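Local atomic coordinates of endolysin B (Mycobacterium phage D29, PDB entry 3HC7), a protein that hydrolyses the ester linkage between mycolic acids and arabinogalactan in the mycobacterial cell wall, helping the phage to lyse its host and release new virions. Residues A[10-15]-A[44-49]; A[20-25]-A[79-84]; A[120-125]-A[149-154]. One frame throughout, in Å; residues are numbered along the deposited sequence.

Contact 1: residues A[10-15]-A[44-49]; sequences HGTGQP and AAAFPM
Gly-13 N and Ala-44 O make the one hydrogen bond between the two loops, short at 2.6 Å and nearly straight, with 173° at the hydrogen; the donor lies in the plane of the carbonyl. The same oxygen also receives a CA-H...O contact from Thr-12 CA at 3.4 Å, so two consecutive residues of loop 10-15 converge on a single acceptor. That loop folds as a type II beta turn from Gly-11 to Gln-14, closed by a weak bond, and the turn presents the amide of Gly-13 to its partner.

Van der Waals contacts flank the hydrogen bond. Ala-44 CB points into the turn and rests against Gly-11 O at 3.5 Å and Gln-14 O at 3.8 Å. Thr-12 CG2, anti to the backbone N, presses on Ala-46 CA at a tight 3.5 Å and meets Ala-46 CB as well. The Met-49 side chain crosses that of Thr-12 at about a right angle, and its bend at chi3 (-65°) sets CE 3.8 Å from Thr-12 OG1.

A second layer of hydrogen bonds comes from the nucleophile region: the amide NE2 of Gln-83 binds both Thr-12 OG1 and Ala-45 O, and so ties the two loops together. Thr-12 N in turn is hydrogen-bonded to Ser-82 OG of the active site. A backbone N-H in the loop after strand 5-9, placed beside the catalytic serine, is consistent with the oxyanion hole of cutinase-like alpha/beta hydrolases.

Contact 2: residues A[20-25]-A[79-84]; sequences PGLPAD and AGYSQG
Pro-23 and Leu-22, at the start of helix 22-27, pack against Tyr-81, the last residue of strand 76-81 and the one before the active-site Ser-82. Gly-80, Ser-82 and Gly-84 form the GxSxG nucleophile elbow of alpha/beta hydrolases, the sharp turn from strand to helix; Ser-82 adopts the strained backbone of that turn, with positive phi.

Pro-23 has the most surface buried here. Its CG lies 3.7 Å from Tyr-81 CB, and CD follows at 3.8 Å, so the pyrrolidine ring lies against the root of the tyrosine side chain. On the strand side, Pro-23 CB comes to 3.8 Å from Ala-79 O.

With CG anti to the backbone N (chi1 168°), the Tyr-81 ring is carried to the side where Leu-22 packs on it. The OH is hydrogen-bonded to the backbone O of the active-site His-240, so the tyrosine links helix 22-27, the elbow and the histidine loop. Trp-116 on the neighbouring strand 110-116 touches all three side chains and adds to the buried surroundings.

Leu-22 crosses the tyrosine side chain at about a right angle, and its CB meets the ring atom CD2 at 3.9 Å. The ring is covered on both faces: Leu-22 CD2 sits over its centre in a CH-pi contact, 4.2 Å from the centroid and 12° off the normal, while Ser-82 CB lies 4.0 Å above the opposite face, offset toward the rim.

Contact 3: residues A[120-125]-A[149-154]; sequences MRQKGF and ENLEQY
Gln-122 reaches Leu-151 and Glu-152 with an outstretched side chain: CG is anti to the backbone N (chi1 165°) and the chain stays extended beyond it. Glu-152 does the reverse, with CG in the crowded position between backbone N and carbonyl carbon and a bend at chi2 (-77°) that folds the carboxylate back toward the glutamine. The primary amide of Gln-122 is thereby engaged at both ends. Its OE1 accepts from Leu-151 N at 2.9 Å, on a lone pair and in the amide plane, while its NE2 donates in that plane to the syn lone pair of Glu-152 OE1, also at 2.9 Å. Amide and carboxylate planes stand 87° apart. With each end held, the rotation of the amide is fixed, and the negative carboxylate beside NE2 may polarise the group and make OE1 a stronger acceptor. Packing round OE1 is close, with Leu-151 CG only 3.1 Å away.

The contact joins two surface loops of the alpha/beta fold, one following strand 110-116 and the other leading into strand 157-161 at the edge of the parallel sheet. In the first, Gln-122 to Phe-125 form a type II beta turn; in the second, Leu-151 begins the 3-10 segment 151-153.

The turn brings Phe-125 to the same leucine. Leu-151 CD1 lies over the ring centre in a CH-pi contact, 4.3 Å from the centroid, and CB approaches the ring atom CE1 at 4.1 Å. Phe-125 also packs on Val-158 of strand 157-161, and Arg-121 NH1 donates to Phe-125 O at 2.8 Å.

Overall arrangement
Contacts 1 and 2 are neighbours, their centres 11 Å apart, and their segments alternate along the chain. Both lie by the central strands 5-9 and 76-81 of the five-stranded parallel sheet: contact 1 joins the loops that follow strands 5-9 and 35-38, and contact 2 sets helix 22-27 against the end of strand 76-81. Ser-82 and Gln-83 connect the two, so together they frame the nucleophile of the esterase. Contact 3 comes later in the chain, in the connection between strands 110-116 and 157-161. Its centre is 24 Å from that of contact 1 and 20 Å from that of contact 2, away from the annotated active-site residues.

Contact 1: residues A[10-15]-A[44-49]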
ATOM      1  N   HIS A  10       1.975   4.454   7.084  1.00 44.35           N
ATOM      2  CA  HIS A  10       1.451   5.643   6.419  1.00 45.12           C
ATOM      3  C   HIS A  10       1.587   5.631   4.899  1.00 43.24           C
ATOM      4  O   HIS A  10       2.374   4.868   4.330  1.00 44.39           O
ATOM      5  CB  HIS A  10       2.131   6.899   6.975  1.00 42.38           C
ATOM      6  CG  HIS A  10       1.498   7.427   8.222  1.00 42.88           C
ATOM      7  ND1 HIS A  10       0.259   8.030   8.226  1.00 41.40           N
ATOM      8  CD2 HIS A  10       1.935   7.456   9.503  1.00 43.63           C
ATOM      9  CE1 HIS A  10      -0.038   8.414   9.455  1.00 47.37           C
ATOM     10  NE2 HIS A  10       0.961   8.074  10.251  1.00 53.21           N
ATOM     11  N   GLY A  11       0.819   6.503   4.252  1.00 43.35           N
ATOM     12  CA  GLY A  11       0.912   6.705   2.821  1.00 42.30           C
ATOM     13  C   GLY A  11       2.037   7.658   2.471  1.00 41.82           C
ATOM     14  O   GLY A  11       2.698   8.220   3.346  1.00 44.91           O
ATOM     15  N   THR A  12       2.252   7.834   1.173  1.00 38.35           N
ATOM     16  CA  THR A  12       3.283   8.718   0.654  1.00 33.72           C
ATOM     17  C   THR A  12       3.202  10.110   1.287  1.00 44.83           C
ATOM     18  O   THR A  12       2.118  10.674   1.437  1.00 41.62           O
ATOM     19  CB  THR A  12       3.127   8.835  -0.870  1.00 39.22           C
ATOM     20  OG1 THR A  12       3.126   7.522  -1.436  1.00 41.32           O
ATOM     21  CG2 THR A  12       4.250   9.662  -1.476  1.00 41.12           C
ATOM     22  N   GLY A  13       4.351  10.651   1.677  1.00 47.04           N
ATOM     23  CA  GLY A  13       4.413  12.007   2.190  1.00 47.26           C
ATOM     24  C   GLY A  13       4.293  12.180   3.695  1.00 51.18           C
ATOM     25  O   GLY A  13       4.363  13.305   4.188  1.00 47.77           O
ATOM     26  N   GLN A  14       4.113  11.086   4.431  1.00 42.83           N
ATOM     27  CA  GLN A  14       4.012  11.178   5.889  1.00 52.07           C
ATOM     28  C   GLN A  14       5.060  10.309   6.588  1.00 52.89           C
ATOM     29  O   GLN A  14       4.765   9.187   6.991  1.00 54.44           O
ATOM     30  CB  GLN A  14       2.605  10.786   6.360  1.00 53.94           C
ATOM     31  CG  GLN A  14       2.410  10.780   7.869  1.00 62.69           C
ATOM     32  CD  GLN A  14       2.791  12.098   8.524  1.00 67.35           C
ATOM     33  OE1 GLN A  14       1.930  12.840   9.011  1.00 68.56           O
ATOM     34  NE2 GLN A  14       4.086  12.397   8.545  1.00 59.16           N
ATOM     35  N   PRO A  15       6.290  10.836   6.742  1.00 57.11           N
ATOM     36  CA  PRO A  15       7.405  10.073   7.326  1.00 56.90           C
ATOM     37  C   PRO A  15       7.337   9.973   8.850  1.00 60.06           C
ATOM     38  O   PRO A  15       8.244   9.404   9.461  1.00 60.01           O
ATOM     39  CB  PRO A  15       8.651  10.882   6.927  1.00 56.40           C
ATOM     40  CG  PRO A  15       8.154  12.105   6.180  1.00 55.48           C
ATOM     41  CD  PRO A  15       6.681  12.211   6.377  1.00 52.74           C
ATOM     42  N   ALA A  44       8.497   7.188   3.448  1.00 39.21           N
ATOM     43  CA  ALA A  44       7.238   7.467   2.744  1.00 38.49           C
ATOM     44  C   ALA A  44       7.427   8.419   1.554  1.00 41.57           C
ATOM     45  O   ALA A  44       6.612   9.316   1.326  1.00 39.87           O
ATOM     46  CB  ALA A  44       6.188   8.013   3.708  1.00 39.20           C
ATOM     47  N   ALA A  45       8.492   8.204   0.782  1.00 37.62           N
ATOM     48  CA  ALA A  45       8.873   9.148  -0.270  1.00 37.82           C
ATOM     49  C   ALA A  45       8.057   8.960  -1.542  1.00 32.50           C
ATOM     50  O   ALA A  45       7.735   7.839  -1.917  1.00 36.25           O
ATOM     51  CB  ALA A  45      10.365   9.026  -0.578  1.00 40.16           C
ATOM     52  N   ALA A  46       7.728  10.061  -2.202  1.00 22.94           N
ATOM     53  CA  ALA A  46       7.037  10.000  -3.496  1.00 30.70           C
ATOM     54  C   ALA A  46       7.946   9.483  -4.617  1.00 35.93           C
ATOM     55  O   ALA A  46       7.488   8.793  -5.536  1.00 36.64           O
ATOM     56  CB  ALA A  46       6.469  11.366  -3.857  1.00 30.92           C
ATOM     57  N   PHE A  47       9.233   9.819  -4.546  1.00 33.74           N
ATOM     58  CA  PHE A  47      10.196   9.352  -5.543  1.00 32.04           C
ATOM     59  C   PHE A  47      11.635   9.569  -5.119  1.00 36.71           C
ATOM     60  O   PHE A  47      12.000  10.680  -4.743  1.00 36.45           O
ATOM     61  CB  PHE A  47       9.990  10.026  -6.899  1.00 27.79           C
ATOM     62  CG  PHE A  47      10.850   9.433  -7.981  1.00 34.90           C
ATOM     63  CD1 PHE A  47      10.454   8.276  -8.641  1.00 29.91           C
ATOM     64  CD2 PHE A  47      12.079   9.993  -8.297  1.00 35.03           C
ATOM     65  CE1 PHE A  47      11.257   7.705  -9.623  1.00 29.22           C
ATOM     66  CE2 PHE A  47      12.886   9.428  -9.276  1.00 39.39           C
ATOM     67  CZ  PHE A  47      12.474   8.279  -9.937  1.00 31.17           C
ATOM     68  N   PRO A  48      12.468   8.515  -5.209  1.00 34.58           N
ATOM     69  CA  PRO A  48      12.070   7.177  -5.676  1.00 28.36           C
ATOM     70  C   PRO A  48      11.258   6.457  -4.607  1.00 33.76           C
ATOM     71  O   PRO A  48      11.636   6.460  -3.433  1.00 33.19           O
ATOM     72  CB  PRO A  48      13.406   6.455  -5.866  1.00 31.20           C
ATOM     73  CG  PRO A  48      14.326   7.108  -4.897  1.00 33.26           C
ATOM     74  CD  PRO A  48      13.871   8.550  -4.754  1.00 31.33           C
ATOM     75  N   MET A  49      10.151   5.854  -5.011  1.00 26.78           N
ATOM     76  CA  MET A  49       9.256   5.204  -4.070  1.00 29.39           C
ATOM     77  C   MET A  49       9.731   3.808  -3.658  1.00 30.53           C
ATOM     78  O   MET A  49       9.699   3.468  -2.478  1.00 30.76           O
ATOM     79  CB  MET A  49       7.850   5.113  -4.662  1.00 28.29           C
ATOM     80  CG  MET A  49       6.804   4.564  -3.701  1.00 29.40           C
ATOM     81  SD  MET A  49       5.160   4.545  -4.437  1.00 39.54           S
ATOM     82  CE  MET A  49       4.893   6.318  -4.625  1.00 48.93           C
TER

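Contact 2: residues A[20-25]-A[79-84]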
ATOM      1  N   PRO A  20      -0.470  12.598  11.613  1.00 69.80           N
ATOM      2  CA  PRO A  20      -1.780  12.569  10.957  1.00 66.41           C
ATOM      3  C   PRO A  20      -1.738  11.729   9.695  1.00 62.61           C
ATOM      4  O   PRO A  20      -0.760  11.792   8.948  1.00 59.08           O
ATOM      5  CB  PRO A  20      -1.999  14.026  10.551  1.00 65.56           C
ATOM      6  CG  PRO A  20      -1.199  14.816  11.517  1.00 73.87           C
ATOM      7  CD  PRO A  20      -0.043  13.969  11.948  1.00 73.16           C
ATOM      8  N   GLY A  21      -2.801  10.978   9.445  1.00 61.48           N
ATOM      9  CA  GLY A  21      -2.864  10.125   8.275  1.00 66.64           C
ATOM     10  C   GLY A  21      -3.727   8.903   8.529  1.00 66.59           C
ATOM     11  O   GLY A  21      -3.844   8.438   9.657  1.00 62.64           O
ATOM     12  N   LEU A  22      -4.308   8.376   7.459  1.00 59.19           N
ATOM     13  CA  LEU A  22      -5.337   7.348   7.531  1.00 65.25           C
ATOM     14  C   LEU A  22      -5.055   6.175   8.494  1.00 59.70           C
ATOM     15  O   LEU A  22      -5.889   5.870   9.342  1.00 56.54           O
ATOM     16  CB  LEU A  22      -5.645   6.843   6.115  1.00 72.13           C
ATOM     17  CG  LEU A  22      -7.084   6.450   5.795  1.00 74.14           C
ATOM     18  CD1 LEU A  22      -8.035   7.368   6.508  1.00 74.49           C
ATOM     19  CD2 LEU A  22      -7.319   6.493   4.295  1.00 68.15           C
ATOM     20  N   PRO A  23      -3.890   5.509   8.363  1.00 57.53           N
ATOM     21  CA  PRO A  23      -3.632   4.353   9.236  1.00 60.42           C
ATOM     22  C   PRO A  23      -3.405   4.751  10.685  1.00 62.92           C
ATOM     23  O   PRO A  23      -3.837   4.028  11.574  1.00 61.71           O
ATOM     24  CB  PRO A  23      -2.341   3.741   8.668  1.00 57.27           C
ATOM     25  CG  PRO A  23      -2.107   4.393   7.352  1.00 53.30           C
ATOM     26  CD  PRO A  23      -2.798   5.731   7.398  1.00 51.34           C
ATOM     27  N   ALA A  24      -2.731   5.869  10.927  1.00 64.14           N
ATOM     28  CA  ALA A  24      -2.490   6.293  12.302  1.00 67.51           C
ATOM     29  C   ALA A  24      -3.774   6.815  12.933  1.00 70.03           C
ATOM     30  O   ALA A  24      -4.056   6.541  14.103  1.00 70.97           O
ATOM     31  CB  ALA A  24      -1.391   7.337  12.365  1.00 66.02           C
ATOM     32  N   ASP A  25      -4.553   7.566  12.157  1.00 69.63           N
ATOM     33  CA  ASP A  25      -5.834   8.078  12.640  1.00 78.15           C
ATOM     34  C   ASP A  25      -6.698   6.907  13.076  1.00 77.73           C
ATOM     35  O   ASP A  25      -7.384   6.965  14.097  1.00 80.91           O
ATOM     36  CB  ASP A  25      -6.576   8.847  11.544  1.00 79.46           C
ATOM     37  CG  ASP A  25      -5.796  10.040  11.023  1.00 77.72           C
ATOM     38  OD1 ASP A  25      -4.877  10.514  11.728  1.00 71.43           O
ATOM     39  OD2 ASP A  25      -6.116  10.497   9.900  1.00 69.73           O
ATOM     40  N   ALA A  79      -2.519  -2.409   8.849  1.00 44.20           N
ATOM     41  CA  ALA A  79      -3.236  -1.371   8.124  1.00 42.10           C
ATOM     42  C   ALA A  79      -2.259  -0.458   7.406  1.00 43.14           C
ATOM     43  O   ALA A  79      -1.369   0.129   8.021  1.00 48.35           O
ATOM     44  CB  ALA A  79      -4.113  -0.561   9.075  1.00 44.34           C
ATOM     45  N   GLY A  80      -2.439  -0.335   6.099  1.00 43.03           N
ATOM     46  CA  GLY A  80      -1.576   0.505   5.294  1.00 46.20           C
ATOM     47  C   GLY A  80      -2.347   1.268   4.238  1.00 44.65           C
ATOM     48  O   GLY A  80      -3.326   0.769   3.683  1.00 42.65           O
ATOM     49  N   TYR A  81      -1.880   2.477   3.954  1.00 46.69           N
ATOM     50  CA  TYR A  81      -2.512   3.372   2.992  1.00 40.80           C
ATOM     51  C   TYR A  81      -1.523   3.732   1.891  1.00 36.47           C
ATOM     52  O   TYR A  81      -0.383   4.103   2.175  1.00 40.46           O
ATOM     53  CB  TYR A  81      -2.997   4.625   3.726  1.00 46.93           C
ATOM     54  CG  TYR A  81      -3.423   5.790   2.857  1.00 44.53           C
ATOM     55  CD1 TYR A  81      -4.241   5.604   1.748  1.00 42.22           C
ATOM     56  CD2 TYR A  81      -3.039   7.084   3.180  1.00 48.15           C
ATOM     57  CE1 TYR A  81      -4.638   6.674   0.966  1.00 43.59           C
ATOM     58  CE2 TYR A  81      -3.430   8.162   2.405  1.00 52.91           C
ATOM     59  CZ  TYR A  81      -4.226   7.953   1.304  1.00 49.65           C
ATOM     60  OH  TYR A  81      -4.612   9.029   0.541  1.00 54.85           O
ATOM     61  N   SER A  82      -1.967   3.602   0.641  1.00 33.30           N
ATOM     62  CA  SER A  82      -1.186   3.939  -0.557  1.00 37.67           C
ATOM     63  C   SER A  82       0.207   3.294  -0.566  1.00 36.87           C
ATOM     64  O   SER A  82       0.298   2.076  -0.584  1.00 36.44           O
ATOM     65  CB  SER A  82      -1.184   5.458  -0.860  1.00 46.99           C
ATOM     66  OG  SER A  82      -0.123   6.170  -0.250  1.00 56.89           O
ATOM     67  N   GLN A  83       1.288   4.069  -0.566  1.00 33.84           N
ATOM     68  CA  GLN A  83       2.600   3.425  -0.470  1.00 38.14           C
ATOM     69  C   GLN A  83       2.607   2.460   0.724  1.00 36.95           C
ATOM     70  O   GLN A  83       3.230   1.391   0.687  1.00 28.48           O
ATOM     71  CB  GLN A  83       3.724   4.456  -0.345  1.00 36.30           C
ATOM     72  CG  GLN A  83       5.105   3.824  -0.177  1.00 32.62           C
ATOM     73  CD  GLN A  83       6.231   4.853  -0.111  1.00 40.98           C
ATOM     74  OE1 GLN A  83       7.342   4.541   0.316  1.00 38.86           O
ATOM     75  NE2 GLN A  83       5.948   6.080  -0.536  1.00 38.54           N
ATOM     76  N   GLY A  84       1.893   2.840   1.779  1.00 38.02           N
ATOM     77  CA  GLY A  84       1.767   2.015   2.967  1.00 43.79           C
ATOM     78  C   GLY A  84       1.065   0.701   2.685  1.00 40.55           C
ATOM     79  O   GLY A  84       1.357  -0.311   3.323  1.00 38.34           O
TER

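Contact 3: residues A[120-125]-A[149-154]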
ATOM      1  N   MET A 120      -1.386  -2.852  -4.945  1.00 32.65           N
ATOM      2  CA  MET A 120      -1.348  -4.300  -5.111  1.00 32.08           C
ATOM      3  C   MET A 120      -2.730  -4.897  -4.948  1.00 36.09           C
ATOM      4  O   MET A 120      -2.862  -6.101  -4.722  1.00 38.63           O
ATOM      5  CB  MET A 120      -0.450  -4.954  -4.053  1.00 33.86           C
ATOM      6  CG  MET A 120       1.040  -4.747  -4.227  1.00 37.00           C
ATOM      7  SD  MET A 120       1.933  -5.460  -2.818  1.00 32.13           S
ATOM      8  CE  MET A 120       1.669  -7.215  -3.077  1.00 26.44           C
ATOM      9  N   ARG A 121      -3.765  -4.072  -5.020  1.00 34.33           N
ATOM     10  CA  ARG A 121      -5.108  -4.581  -4.760  1.00 44.92           C
ATOM     11  C   ARG A 121      -5.482  -5.730  -5.701  1.00 46.67           C
ATOM     12  O   ARG A 121      -5.358  -5.615  -6.919  1.00 43.43           O
ATOM     13  CB  ARG A 121      -6.151  -3.468  -4.831  1.00 45.73           C
ATOM     14  CG  ARG A 121      -7.540  -3.931  -4.430  1.00 51.92           C
ATOM     15  CD  ARG A 121      -8.530  -2.784  -4.409  1.00 47.31           C
ATOM     16  NE  ARG A 121      -8.814  -2.286  -5.754  1.00 48.46           N
ATOM     17  CZ  ARG A 121      -9.667  -2.859  -6.598  1.00 51.70           C
ATOM     18  NH1 ARG A 121     -10.322  -3.960  -6.248  1.00 53.32           N
ATOM     19  NH2 ARG A 121      -9.864  -2.335  -7.796  1.00 55.21           N
ATOM     20  N   GLN A 122      -5.932  -6.837  -5.114  1.00 42.79           N
ATOM     21  CA  GLN A 122      -6.330  -8.025  -5.863  1.00 37.53           C
ATOM     22  C   GLN A 122      -7.466  -7.687  -6.822  1.00 47.59           C
ATOM     23  O   GLN A 122      -8.276  -6.800  -6.542  1.00 48.21           O
ATOM     24  CB  GLN A 122      -6.760  -9.129  -4.886  1.00 47.36           C
ATOM     25  CG  GLN A 122      -7.530 -10.289  -5.509  1.00 44.43           C
ATOM     26  CD  GLN A 122      -7.862 -11.375  -4.501  1.00 51.37           C
ATOM     27  OE1 GLN A 122      -7.086 -11.646  -3.585  1.00 50.00           O
ATOM     28  NE2 GLN A 122      -9.019 -12.006  -4.668  1.00 52.83           N
ATOM     29  N   LYS A 123      -7.528  -8.389  -7.950  1.00 52.86           N
ATOM     30  CA  LYS A 123      -8.536  -8.095  -8.965  1.00 55.41           C
ATOM     31  C   LYS A 123      -9.958  -8.318  -8.440  1.00 58.49           C
ATOM     32  O   LYS A 123     -10.281  -9.395  -7.933  1.00 62.00           O
ATOM     33  CB  LYS A 123      -8.309  -8.943 -10.218  1.00 61.97           C
ATOM     34  CG  LYS A 123      -8.997  -8.387 -11.461  1.00 71.92           C
ATOM     35  CD  LYS A 123      -9.545  -9.493 -12.352  1.00 81.79           C
ATOM     36  CE  LYS A 123      -8.492 -10.538 -12.692  1.00 85.10           C
ATOM     37  NZ  LYS A 123      -9.073 -11.643 -13.515  1.00 90.09           N
ATOM     38  N   GLY A 124     -10.800  -7.294  -8.557  1.00 57.37           N
ATOM     39  CA  GLY A 124     -12.201  -7.410  -8.194  1.00 66.79           C
ATOM     40  C   GLY A 124     -12.482  -7.460  -6.702  1.00 66.71           C
ATOM     41  O   GLY A 124     -13.615  -7.679  -6.282  1.00 74.37           O
ATOM     42  N   PHE A 125     -11.448  -7.243  -5.898  1.00 55.01           N
ATOM     43  CA  PHE A 125     -11.565  -7.267  -4.446  1.00 55.29           C
ATOM     44  C   PHE A 125     -11.583  -5.839  -3.879  1.00 52.66           C
ATOM     45  O   PHE A 125     -10.539  -5.201  -3.798  1.00 50.33           O
ATOM     46  CB  PHE A 125     -10.374  -8.036  -3.881  1.00 55.48           C
ATOM     47  CG  PHE A 125     -10.503  -8.397  -2.431  1.00 56.01           C
ATOM     48  CD1 PHE A 125     -10.779  -9.704  -2.055  1.00 56.06           C
ATOM     49  CD2 PHE A 125     -10.324  -7.444  -1.443  1.00 55.11           C
ATOM     50  CE1 PHE A 125     -10.888 -10.051  -0.722  1.00 55.36           C
ATOM     51  CE2 PHE A 125     -10.441  -7.786  -0.100  1.00 60.71           C
ATOM     52  CZ  PHE A 125     -10.721  -9.091   0.258  1.00 55.96           C
ATOM     53  N   GLU A 149      -3.394 -12.018  -4.392  1.00 50.23           N
ATOM     54  CA  GLU A 149      -4.259 -12.991  -5.044  1.00 52.54           C
ATOM     55  C   GLU A 149      -4.876 -13.963  -4.035  1.00 51.59           C
ATOM     56  O   GLU A 149      -4.299 -14.217  -2.981  1.00 50.04           O
ATOM     57  CB  GLU A 149      -3.495 -13.745  -6.135  1.00 53.83           C
ATOM     58  CG  GLU A 149      -2.072 -14.119  -5.763  1.00 68.22           C
ATOM     59  CD  GLU A 149      -1.371 -14.920  -6.850  1.00 81.93           C
ATOM     60  OE1 GLU A 149      -0.175 -15.255  -6.674  1.00 83.78           O
ATOM     61  OE2 GLU A 149      -2.014 -15.213  -7.880  1.00 84.46           O
ATOM     62  N   ASN A 150      -6.058 -14.476  -4.361  1.00 58.02           N
ATOM     63  CA  ASN A 150      -6.684 -15.542  -3.579  1.00 59.25           C
ATOM     64  C   ASN A 150      -6.826 -15.216  -2.103  1.00 54.44           C
ATOM     65  O   ASN A 150      -6.714 -16.098  -1.261  1.00 62.08           O
ATOM     66  CB  ASN A 150      -5.878 -16.830  -3.723  1.00 55.66           C
ATOM     67  CG  ASN A 150      -5.661 -17.214  -5.164  1.00 60.67           C
ATOM     68  OD1 ASN A 150      -4.626 -17.784  -5.523  1.00 67.69           O
ATOM     69  ND2 ASN A 150      -6.638 -16.901  -6.007  1.00 57.89           N
ATOM     70  N   LEU A 151      -7.070 -13.948  -1.790  1.00 48.78           N
ATOM     71  CA  LEU A 151      -7.148 -13.524  -0.403  1.00 52.70           C
ATOM     72  C   LEU A 151      -8.290 -14.243   0.298  1.00 56.35           C
ATOM     73  O   LEU A 151      -8.168 -14.642   1.451  1.00 55.88           O
ATOM     74  CB  LEU A 151      -7.330 -12.006  -0.303  1.00 47.11           C
ATOM     75  CG  LEU A 151      -6.111 -11.150  -0.674  1.00 44.19           C
ATOM     76  CD1 LEU A 151      -6.447  -9.668  -0.615  1.00 45.64           C
ATOM     77  CD2 LEU A 151      -4.930 -11.470   0.232  1.00 45.07           C
ATOM     78  N   GLU A 152      -9.390 -14.424  -0.421  1.00 67.30           N
ATOM     79  CA  GLU A 152     -10.590 -15.038   0.136  1.00 77.70           C
ATOM     80  C   GLU A 152     -10.349 -16.482   0.572  1.00 72.63           C
ATOM     81  O   GLU A 152     -11.214 -17.098   1.194  1.00 74.25           O
ATOM     82  CB  GLU A 152     -11.743 -14.979  -0.874  1.00 87.85           C
ATOM     83  CG  GLU A 152     -11.550 -15.856  -2.114  1.00 94.55           C
ATOM     84  CD  GLU A 152     -10.584 -15.261  -3.131  1.00 93.59           C
ATOM     85  OE1 GLU A 152     -10.387 -14.028  -3.121  1.00 86.39           O
ATOM     86  OE2 GLU A 152     -10.030 -16.031  -3.946  1.00 93.90           O
ATOM     87  N   GLN A 153      -9.174 -17.013   0.256  1.00 66.19           N
ATOM     88  CA  GLN A 153      -8.870 -18.407   0.555  1.00 67.30           C
ATOM     89  C   GLN A 153      -8.242 -18.615   1.933  1.00 67.59           C
ATOM     90  O   GLN A 153      -8.031 -19.750   2.357  1.00 65.00           O
ATOM     91  CB  GLN A 153      -7.998 -19.016  -0.548  1.00 69.84           C
ATOM     92  CG  GLN A 153      -8.748 -19.914  -1.544  1.00 84.32           C
ATOM     93  CD  GLN A 153     -10.073 -19.334  -2.044  1.00100.04           C
ATOM     94  OE1 GLN A 153     -10.826 -18.718  -1.290  1.00106.94           O
ATOM     95  NE2 GLN A 153     -10.367 -19.555  -3.320  1.00103.91           N
ATOM     96  N   TYR A 154      -7.974 -17.522   2.640  1.00 65.07           N
ATOM     97  CA  TYR A 154      -7.331 -17.601   3.951  1.00 58.87           C
ATOM     98  C   TYR A 154      -8.258 -17.286   5.128  1.00 60.13           C
ATOM     99  O   TYR A 154      -9.364 -16.769   4.948  1.00 63.39           O
ATOM    100  CB  TYR A 154      -6.103 -16.699   3.988  1.00 50.37           C
ATOM    101  CG  TYR A 154      -5.099 -17.029   2.911  1.00 54.02           C
ATOM    102  CD1 TYR A 154      -4.064 -17.914   3.158  1.00 55.18           C
ATOM    103  CD2 TYR A 154      -5.188 -16.460   1.646  1.00 57.06           C
ATOM    104  CE1 TYR A 154      -3.141 -18.221   2.182  1.00 58.38           C
ATOM    105  CE2 TYR A 154      -4.264 -16.765   0.655  1.00 54.70           C
ATOM    106  CZ  TYR A 154      -3.243 -17.646   0.934  1.00 56.38           C
ATOM    107  OH  TYR A 154      -2.312 -17.970  -0.025  1.00 56.59           O
TER